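Local coordinates for glycosyl hydrolase family 61, 2 protein (Heterobasidion irregulare TC 32-1, PDB 5NNS) that cleaves cellulose oxidatively as a secreted, copper-dependent lytic polysaccharide monooxygenase that attacks the C1 position of the glycosidic bond, at residues A6-G11 and T72-Q77; G2-Y7 and Y167-Q172. One frame throughout, in Å; residues are numbered along the deposited sequence.

In the fold
Both interactions start from strand 4-9 and share Ala6 and Tyr7, but interaction 1 uses the strand's edge and interaction 2 the face that carries Val4 and Tyr7. Interaction 1 joins neighbouring strands within one antiparallel sheet; it is partly buried, rests on backbone hydrogen bonds, and one of its faces carries Tyr74 toward a glycan and Ser8 and Thr72 toward a glycerol. Interaction 2 is wholly buried and runs from that sheet to the other one, where strand 165-176 lies; side chains, one carboxylate bond and two waters do the work. The two also touch, through Tyr74 O with Leu5 N and Asn76 OD1 with Gly3 N, and interaction 2 alone contains a copper-site residue, Tyr167.

Interaction 1 of 2, residues A6-G11 and T72-Q77; sequences AYSLAG and TAYWNQ. With NAG (2-acetamido-2-deoxy-beta-D-glucopyranose), chain D; GOL (glycerol), chain I.
Ala6 to Leu9 and Thr72 to Trp75 run as antiparallel neighbours, their axes 4.8 Å apart at closest and 159° between their directions. Ala6 with Tyr74 and Ser8 with Thr72 are hydrogen-bonded pairs, with Tyr7 and Ala73 the non-hydrogen-bonded pair between. Tyr74 N donates to Ala6 O at 2.9 Å, and Ser8 and Thr72 exchange two bonds, the shorter from Thr72 N to Ser8 O at 2.7 Å. Thr72 O, which accepts from Ser8 N, also lies 3.3 Å from Tyr7 CA in a CH...O contact.

On one face, Tyr7 CE2 packs 4.1 Å from Ala73 CB. On the other face the Tyr74 ring lies across the opposite strand: CG is anti to the carbonyl carbon (chi1 -62°), Ser8 CB meets the ring edge in plane, 3.6 Å from Tyr74 CE2, and Thr72 CG2 sits over one ring face toward the rim. O5 of the N-acetylglucosamine next to Asn133 comes in obliquely, on the other side of the ring plane from Thr72 CG2, 3.7 Å from Tyr74 CD1; the Trp13 ring also meets that of Tyr74. An alanine in place of Tyr74 would probably leave Ser8 CB and Thr72 CG2 without their aromatic neighbour and open a gap between the sugar and the strand. A glycerol, probably from the crystallisation liquor, bridges the strands, its O1 bonded to Ser8 OG and its O3, at 2.6 Å, to Thr72 OG1, which also bonds to Thr137 OG1.

The arrangement is an antiparallel strand pair of the AA9 beta-sandwich, entered through a classic beta bulge in which Leu5 and Ala6 both face Tyr74.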
# COMPACT_ATOMS: atom_id res chain seq x y z
N ALA A 6 -2.35 -6.88 10.32
CA ALA A 6 -3.75 -7.30 10.33
C ALA A 6 -4.63 -6.24 9.66
O ALA A 6 -4.18 -5.13 9.38
CB ALA A 6 -4.21 -7.55 11.75
N TYR A 7 -5.89 -6.62 9.42
CA TYR A 7 -6.88 -5.71 8.84
C TYR A 7 -8.19 -5.75 9.61
O TYR A 7 -8.50 -6.74 10.29
CB TYR A 7 -7.17 -6.09 7.38
CG TYR A 7 -5.97 -6.07 6.47
CD1 TYR A 7 -5.16 -7.20 6.35
CD2 TYR A 7 -5.64 -4.94 5.72
CE1 TYR A 7 -4.05 -7.20 5.51
CE2 TYR A 7 -4.54 -4.94 4.88
CZ TYR A 7 -3.74 -6.07 4.78
OH TYR A 7 -2.65 -6.08 3.96
N SER A 8 -8.94 -4.65 9.52
CA SER A 8 -10.37 -4.63 9.80
C SER A 8 -11.03 -4.08 8.54
O SER A 8 -10.80 -2.93 8.18
CB SER A 8 -10.70 -3.77 11.02
OG SER A 8 -12.10 -3.71 11.26
N LEU A 9 -11.81 -4.92 7.87
CA LEU A 9 -12.42 -4.60 6.58
C LEU A 9 -13.94 -4.76 6.71
O LEU A 9 -14.44 -5.87 6.91
CB LEU A 9 -11.87 -5.52 5.48
CG LEU A 9 -10.35 -5.69 5.40
CD1 LEU A 9 -9.98 -6.81 4.45
CD2 LEU A 9 -9.65 -4.40 4.98
N ALA A 10 -14.65 -3.63 6.61
CA ALA A 10 -16.10 -3.59 6.71
C ALA A 10 -16.61 -4.34 7.95
O ALA A 10 -17.48 -5.21 7.85
CB ALA A 10 -16.72 -4.13 5.43
N GLY A 11 -16.01 -4.03 9.10
CA GLY A 11 -16.44 -4.55 10.39
C GLY A 11 -15.89 -5.89 10.84
O GLY A 11 -16.24 -6.35 11.93
N THR A 72 -9.45 -0.80 7.11
CA THR A 72 -8.38 -0.35 8.00
C THR A 72 -7.24 -1.36 7.95
O THR A 72 -7.48 -2.58 7.99
CB THR A 72 -8.86 -0.19 9.45
OG1 THR A 72 -9.89 0.80 9.51
CG2 THR A 72 -7.72 0.24 10.37
N ALA A 73 -6.01 -0.85 7.85
CA ALA A 73 -4.80 -1.66 7.95
C ALA A 73 -4.11 -1.31 9.25
O ALA A 73 -4.02 -0.13 9.60
CB ALA A 73 -3.88 -1.39 6.77
N TYR A 74 -3.65 -2.33 9.98
CA TYR A 74 -2.97 -2.13 11.26
C TYR A 74 -1.51 -2.52 11.14
O TYR A 74 -1.19 -3.59 10.60
CB TYR A 74 -3.64 -2.95 12.36
CG TYR A 74 -5.08 -2.58 12.63
CD1 TYR A 74 -5.42 -1.57 13.54
CD2 TYR A 74 -6.11 -3.27 12.00
CE1 TYR A 74 -6.75 -1.25 13.80
CE2 TYR A 74 -7.44 -2.95 12.25
CZ TYR A 74 -7.76 -1.95 13.15
OH TYR A 74 -9.09 -1.66 13.38
N TRP A 75 -0.63 -1.65 11.64
CA TRP A 75 0.81 -1.91 11.66
C TRP A 75 1.29 -2.34 13.04
O TRP A 75 0.55 -2.27 14.03
CB TRP A 75 1.59 -0.66 11.22
CG TRP A 75 1.70 -0.47 9.74
CD1 TRP A 75 2.81 -0.71 8.97
CD2 TRP A 75 0.69 0.02 8.86
NE1 TRP A 75 2.54 -0.40 7.66
CE2 TRP A 75 1.24 0.05 7.56
CE3 TRP A 75 -0.63 0.44 9.04
CZ2 TRP A 75 0.52 0.48 6.44
CZ3 TRP A 75 -1.36 0.87 7.92
CH2 TRP A 75 -0.78 0.88 6.65
N ASN A 76 2.54 -2.79 13.09
CA ASN A 76 3.32 -2.83 14.33
C ASN A 76 3.47 -1.41 14.90
O ASN A 76 3.05 -0.43 14.28
CB ASN A 76 4.71 -3.44 14.07
CG ASN A 76 5.49 -2.70 12.99
OD1 ASN A 76 5.00 -2.52 11.87
ND2 ASN A 76 6.70 -2.27 13.31
N GLN A 77 4.08 -1.30 16.07
CA GLN A 77 4.45 0.02 16.60
C GLN A 77 5.50 0.65 15.68
O GLN A 77 6.71 0.44 15.85
CB GLN A 77 4.94 -0.08 18.04
CG GLN A 77 3.81 -0.42 18.99
CD GLN A 77 4.26 -0.61 20.42
OE1 GLN A 77 5.45 -0.72 20.70
NE2 GLN A 77 3.30 -0.64 21.33
C1 NAG D . -5.31 -0.61 18.13
C2 NAG D . -6.79 -0.94 18.33
C3 NAG D . -6.97 -2.39 18.76
C4 NAG D . -6.24 -3.36 17.84
C5 NAG D . -4.80 -2.91 17.60
C6 NAG D . -4.12 -3.76 16.54
C7 NAG D . -8.20 0.98 19.01
C8 NAG D . -8.71 1.77 20.18
N2 NAG D . -7.39 -0.05 19.31
O3 NAG D . -8.38 -2.66 18.75
O4 NAG D . -6.22 -4.67 18.42
O5 NAG D . -4.77 -1.53 17.19
O6 NAG D . -2.75 -3.36 16.41
O7 NAG D . -8.54 1.27 17.87
C1 GOL I . -14.14 -1.26 10.77
O1 GOL I . -13.82 -2.10 9.65
C2 GOL I . -13.08 -0.17 10.91
O2 GOL I . -13.34 0.63 12.08
C3 GOL I . -13.10 0.75 9.69
O3 GOL I . -12.31 0.21 8.63

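Interaction 2 of 2, residues G2-Y7 and Y167-Q172; sequences GGVLAY and YPECAQ
The two sheets of the AA9 beta-sandwich meet here beside the copper site, where Gly2 to Tyr7 packs on Tyr167 to Gln172. The strand axes stay 8.4 Å apart at closest, with 29° between their directions, so side chains bridge the gap. Glu169 carries the polar link: its OE1 accepts from Val4 N at 3.0 Å, the donor standing 59° out of the carboxylate plane. The side chain is bent at chi2 (78°), turning CD back toward Gly3 and Val4; OE1 also lies 3.3 Å from Gly3 CA, where a CB would clash. Glu169 OE2 bonds to Asn50 ND2 and, at 2.6 Å, to a water that also bonds to Gly2 O.

The Val4 and Glu169 side chains pass alongside one another, pointing opposite ways, with Val4 CG2 3.8 Å from Glu169 OE1. Val4 CG1 lies over one face of the Tyr7 ring, and Ala171 CB packs over the opposite face as a CH-pi contact, 3.6 Å from Tyr7 CZ, holding the ring between them. Tyr7 OH bonds to Gln30 NE2 and to a second water, which bonds weakly to Glu169 O.

Gly2 O lies oblique to the Tyr167 ring, 4.0 Å from Tyr167 CD1. The Tyr167 side chain, its OH bonded to Gln165 OE1, comes within about 3 Å of the copper, probably as the axial ligand, as in other AA9 enzymes, beside the histidine brace of His1 and His80.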
# COMPACT_ATOMS: atom_id res chain seq x y z
N GLY A 2 8.83 -3.09 9.76
CA GLY A 2 7.54 -3.66 10.07
C GLY A 2 6.70 -3.76 8.83
O GLY A 2 7.23 -3.87 7.73
N GLY A 3 5.38 -3.71 9.02
CA GLY A 3 4.44 -3.78 7.92
C GLY A 3 3.05 -3.97 8.46
O GLY A 3 2.83 -3.87 9.67
N VAL A 4 2.12 -4.25 7.56
CA VAL A 4 0.72 -4.48 7.91
C VAL A 4 0.58 -5.89 8.50
O VAL A 4 0.80 -6.89 7.79
CB VAL A 4 -0.21 -4.31 6.70
CG1 VAL A 4 -1.66 -4.61 7.08
CG2 VAL A 4 -0.07 -2.91 6.11
N LEU A 5 0.23 -5.95 9.78
CA LEU A 5 0.07 -7.20 10.51
C LEU A 5 -1.35 -7.76 10.46
O LEU A 5 -1.54 -8.97 10.56
CB LEU A 5 0.47 -7.01 11.97
CG LEU A 5 1.87 -6.46 12.25
CD1 LEU A 5 2.04 -6.34 13.75
CD2 LEU A 5 2.95 -7.35 11.64
N ALA A 6 -2.35 -6.88 10.32
CA ALA A 6 -3.75 -7.30 10.33
C ALA A 6 -4.63 -6.24 9.66
O ALA A 6 -4.18 -5.13 9.38
CB ALA A 6 -4.21 -7.55 11.75
N TYR A 7 -5.89 -6.62 9.42
CA TYR A 7 -6.88 -5.71 8.84
C TYR A 7 -8.19 -5.75 9.61
O TYR A 7 -8.50 -6.74 10.29
CB TYR A 7 -7.17 -6.09 7.38
CG TYR A 7 -5.97 -6.07 6.47
CD1 TYR A 7 -5.16 -7.20 6.35
CD2 TYR A 7 -5.64 -4.94 5.72
CE1 TYR A 7 -4.05 -7.20 5.51
CE2 TYR A 7 -4.54 -4.94 4.88
CZ TYR A 7 -3.74 -6.07 4.78
OH TYR A 7 -2.65 -6.08 3.96
N TYR A 167 7.66 0.12 1.94
CA TYR A 167 7.13 -0.98 2.76
C TYR A 167 5.72 -1.31 2.28
O TYR A 167 4.74 -0.73 2.77
CB TYR A 167 7.07 -0.57 4.23
CG TYR A 167 8.40 -0.29 4.87
CD1 TYR A 167 9.17 -1.32 5.41
CD2 TYR A 167 8.87 1.01 4.99
CE1 TYR A 167 10.38 -1.06 6.03
CE2 TYR A 167 10.08 1.29 5.60
CZ TYR A 167 10.82 0.25 6.13
OH TYR A 167 12.03 0.51 6.72
N PRO A 168 5.60 -2.22 1.29
CA PRO A 168 4.31 -2.58 0.73
C PRO A 168 3.77 -3.91 1.24
O PRO A 168 4.54 -4.85 1.41
CB PRO A 168 4.61 -2.69 -0.76
CG PRO A 168 6.02 -3.20 -0.80
CD PRO A 168 6.70 -2.78 0.48
N GLU A 169 2.46 -3.99 1.49
CA GLU A 169 1.77 -5.27 1.67
C GLU A 169 0.49 -5.29 0.85
O GLU A 169 -0.06 -4.24 0.51
CB GLU A 169 1.46 -5.54 3.14
CG GLU A 169 2.60 -6.16 3.93
CD GLU A 169 3.67 -5.17 4.33
OE1 GLU A 169 3.32 -4.07 4.83
OE2 GLU A 169 4.87 -5.49 4.17
N CYS A 170 0.04 -6.50 0.53
CA CYS A 170 -1.16 -6.73 -0.29
C CYS A 170 -2.15 -7.64 0.40
O CYS A 170 -1.76 -8.58 1.08
CB CYS A 170 -0.76 -7.37 -1.62
SG CYS A 170 0.11 -6.25 -2.72
N ALA A 171 -3.44 -7.36 0.20
CA ALA A 171 -4.54 -8.20 0.68
C ALA A 171 -5.49 -8.48 -0.48
O ALA A 171 -5.73 -7.60 -1.30
CB ALA A 171 -5.27 -7.50 1.81
N GLN A 172 -6.03 -9.71 -0.54
CA GLN A 172 -6.99 -10.08 -1.58
C GLN A 172 -8.42 -9.73 -1.15
O GLN A 172 -8.82 -10.06 -0.03
CB GLN A 172 -6.89 -11.58 -1.92
CG GLN A 172 -5.56 -11.96 -2.55
CD GLN A 172 -5.51 -13.37 -3.12
OE1 GLN A 172 -4.45 -13.83 -3.53
NE2 GLN A 172 -6.65 -14.06 -3.16
O HOH W 1 6.66 -3.93 5.18
O HOH W 2 -2.70 -4.11 2.28